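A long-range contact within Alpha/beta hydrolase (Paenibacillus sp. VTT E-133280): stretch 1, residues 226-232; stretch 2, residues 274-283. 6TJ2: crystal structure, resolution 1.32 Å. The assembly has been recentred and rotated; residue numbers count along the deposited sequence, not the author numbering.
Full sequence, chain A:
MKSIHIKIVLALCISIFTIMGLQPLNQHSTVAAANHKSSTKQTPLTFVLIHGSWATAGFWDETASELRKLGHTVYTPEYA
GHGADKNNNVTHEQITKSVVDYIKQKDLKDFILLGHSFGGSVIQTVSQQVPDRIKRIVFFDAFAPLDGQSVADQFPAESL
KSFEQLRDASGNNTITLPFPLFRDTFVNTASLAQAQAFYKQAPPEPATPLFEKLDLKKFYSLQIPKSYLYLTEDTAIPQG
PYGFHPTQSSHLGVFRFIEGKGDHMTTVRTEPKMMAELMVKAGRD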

# COMPACT_ATOMS: atom_id res chain seq x y z
N LYS A 226 -4.72 16.32 -13.82
CA LYS A 226 -3.57 15.44 -13.58
C LYS A 226 -4.01 14.08 -13.11
O LYS A 226 -5.03 13.95 -12.39
CB LYS A 226 -2.67 16.05 -12.52
CG LYS A 226 -2.05 17.39 -12.93
CD LYS A 226 -1.56 18.25 -11.77
CE LYS A 226 -2.68 19.15 -11.29
NZ LYS A 226 -2.70 20.36 -12.16
N SER A 227 -3.21 13.08 -13.44
CA SER A 227 -3.31 11.71 -12.91
C SER A 227 -1.96 11.24 -12.44
O SER A 227 -0.91 11.73 -12.94
CB SER A 227 -3.83 10.74 -13.94
OG SER A 227 -5.08 11.17 -14.44
N TYR A 228 -1.98 10.30 -11.52
CA TYR A 228 -0.76 9.61 -11.08
C TYR A 228 -1.03 8.14 -11.19
O TYR A 228 -1.96 7.61 -10.54
CB TYR A 228 -0.36 9.99 -9.65
CG TYR A 228 1.10 9.72 -9.35
CD1 TYR A 228 1.57 8.43 -9.09
CD2 TYR A 228 2.05 10.75 -9.37
CE1 TYR A 228 2.90 8.15 -8.92
CE2 TYR A 228 3.40 10.47 -9.18
CZ TYR A 228 3.82 9.18 -9.00
OH TYR A 228 5.17 8.92 -8.84
N LEU A 229 -0.22 7.46 -12.01
CA LEU A 229 -0.25 6.01 -12.22
C LEU A 229 0.92 5.41 -11.44
O LEU A 229 2.06 5.75 -11.71
CB LEU A 229 -0.19 5.73 -13.74
CG LEU A 229 -0.06 4.25 -14.10
CD1 LEU A 229 -1.15 3.35 -13.51
CD2 LEU A 229 0.02 4.07 -15.63
N TYR A 230 0.61 4.57 -10.46
CA TYR A 230 1.58 4.01 -9.52
C TYR A 230 1.60 2.52 -9.57
O TYR A 230 0.51 1.92 -9.44
CB TYR A 230 1.23 4.48 -8.10
CG TYR A 230 2.12 3.94 -7.02
CD1 TYR A 230 1.56 3.23 -5.99
CD2 TYR A 230 3.50 4.10 -7.05
CE1 TYR A 230 2.34 2.78 -4.94
CE2 TYR A 230 4.29 3.57 -6.04
CZ TYR A 230 3.70 2.93 -4.99
OH TYR A 230 4.55 2.48 -3.97
N LEU A 231 2.75 1.93 -9.71
CA LEU A 231 2.93 0.48 -9.60
C LEU A 231 3.54 0.15 -8.23
O LEU A 231 4.52 0.73 -7.83
CB LEU A 231 3.79 -0.09 -10.72
CG LEU A 231 3.38 0.30 -12.14
CD1 LEU A 231 4.31 -0.34 -13.16
CD2 LEU A 231 1.93 -0.13 -12.43
N THR A 232 2.90 -0.79 -7.51
CA THR A 232 3.15 -0.87 -6.05
C THR A 232 4.48 -1.53 -5.68
O THR A 232 4.83 -1.42 -4.50
CB THR A 232 2.01 -1.60 -5.35
OG1 THR A 232 1.99 -2.97 -5.74
CG2 THR A 232 0.66 -0.97 -5.60
N MET A 274 -1.27 -4.94 -20.19
CA MET A 274 -1.76 -4.46 -18.89
C MET A 274 -1.35 -2.99 -18.66
O MET A 274 -2.18 -2.16 -18.24
CB MET A 274 -1.20 -5.35 -17.78
CG MET A 274 -1.67 -4.97 -16.42
SD MET A 274 -0.62 -5.63 -15.10
CE MET A 274 0.77 -4.48 -15.29
N MET A 275 -0.13 -2.64 -19.01
CA MET A 275 0.32 -1.25 -18.86
C MET A 275 -0.45 -0.29 -19.74
O MET A 275 -0.84 0.81 -19.30
CB MET A 275 1.82 -1.10 -19.12
CG MET A 275 2.69 -1.77 -18.09
SD MET A 275 2.39 -1.21 -16.36
CE MET A 275 2.33 0.55 -16.64
N ALA A 276 -0.71 -0.67 -20.99
CA ALA A 276 -1.52 0.16 -21.90
C ALA A 276 -2.89 0.38 -21.29
O ALA A 276 -3.38 1.50 -21.28
CB ALA A 276 -1.59 -0.53 -23.24
N GLU A 277 -3.50 -0.66 -20.74
CA GLU A 277 -4.83 -0.50 -20.12
C GLU A 277 -4.76 0.46 -18.94
O GLU A 277 -5.67 1.28 -18.78
CB GLU A 277 -5.37 -1.86 -19.70
CG GLU A 277 -5.66 -2.78 -20.87
CD GLU A 277 -5.94 -4.21 -20.40
OE1 GLU A 277 -5.76 -4.52 -19.18
OE2 GLU A 277 -6.33 -5.01 -21.24
N LEU A 278 -3.73 0.38 -18.14
CA LEU A 278 -3.57 1.30 -17.01
C LEU A 278 -3.38 2.74 -17.46
O LEU A 278 -3.92 3.70 -16.87
CB LEU A 278 -2.41 0.91 -16.10
CG LEU A 278 -2.65 -0.37 -15.29
CD1 LEU A 278 -1.36 -0.84 -14.67
CD2 LEU A 278 -3.73 -0.14 -14.22
N MET A 279 -2.64 2.92 -18.55
CA MET A 279 -2.41 4.28 -19.07
C MET A 279 -3.69 4.85 -19.62
O MET A 279 -3.94 6.05 -19.47
CB MET A 279 -1.31 4.25 -20.14
CG MET A 279 0.03 3.94 -19.53
SD MET A 279 1.27 3.65 -20.77
CE MET A 279 2.80 3.86 -19.85
N VAL A 280 -4.56 4.03 -20.23
CA VAL A 280 -5.90 4.53 -20.65
C VAL A 280 -6.71 4.89 -19.42
O VAL A 280 -7.40 5.88 -19.41
CB VAL A 280 -6.58 3.48 -21.54
CG1 VAL A 280 -8.04 3.83 -21.84
CG2 VAL A 280 -5.80 3.28 -22.84
N LYS A 281 -6.69 4.07 -18.38
CA LYS A 281 -7.47 4.37 -17.15
C LYS A 281 -7.00 5.66 -16.49
O LYS A 281 -7.81 6.46 -15.98
CB LYS A 281 -7.29 3.24 -16.13
CG LYS A 281 -8.28 2.10 -16.23
CD LYS A 281 -8.06 1.13 -15.05
CE LYS A 281 -8.72 1.39 -13.71
NZ LYS A 281 -8.76 0.10 -12.93
N ALA A 282 -5.70 6.00 -16.61
CA ALA A 282 -5.13 7.23 -16.06
C ALA A 282 -5.36 8.43 -17.00
O ALA A 282 -5.52 9.54 -16.53
CB ALA A 282 -3.67 6.99 -15.76
N GLY A 283 -5.42 8.18 -18.31
CA GLY A 283 -5.46 9.26 -19.32
C GLY A 283 -6.84 9.64 -19.80
O GLY A 283 -7.01 10.79 -20.29

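The one polar link in this otherwise apolar contact joins a strand side chain to the backbone of a helix: the hydroxyl of Ser227 donates a hydrogen bond to the carbonyl of Ala282, with OG and O 2.7 Å apart. The acceptor lies near the end of the helical stretch, where it can have no i+4 partner, because the chain ends three residues later, and Ser227 supplies a donor. Serine suits the position because its hydroxyl sits one bond beyond CB, short enough to work where the two backbones come close. Here the CA atoms of Ser227 and Ala282 are 5.8 Å apart, and their CB atoms approach to 4.2 Å. Alanine is the natural counterpart, since its methyl group fills this narrow space while leaving the backbone carbonyl accessible.

From this point the elements diverge. Strand and helix run roughly antiparallel, at 153° between their N-to-C directions, and by Leu231 and Met275 the CA atoms are 9.8 Å apart. The alternation of the strand selects which residues take part: Ser227, Leu229 and Leu231 point toward the helix, whereas Tyr228 points away and makes no contact with it.

Leu229 is the centre of the packing and has the largest area covered by the opposite stretch. CD1 of Leu229 lies 3.8 Å from CB of Leu278, while CD2 of Leu229 is 3.9 Å from CG of Met279 and 4.3 Å from CE of Met275. CB of Leu229 meets CB of Ala282 at 4.2 Å. A single leucine spans two turns of the helix, from Met275 to Ala282.

Leu231 continues the apolar surface where the separation is greater. Its CD1 lies 3.8 Å from SD of Met275, and its CD2 lies 4.0 Å from CD1 of Leu278. Methionine is well suited to this site: its CA-to-CB bond points sideways, but the long, unbranched chain, with all three chi angles in m, brings its end nearer the strand. Leu278 has the more direct approach, with CB directed toward the strand and its body available to both leucines. Met279 takes part even though its CA-to-CB bond points away, because CG still lies beside Leu229.

The contacting helix residues recur at spacings of three and four, which keeps them on one side of the helix. The backbone hydrogen bond from Ala282 N to Leu278 O (2.9 Å) helps to hold these two residues one turn apart, both facing the strand.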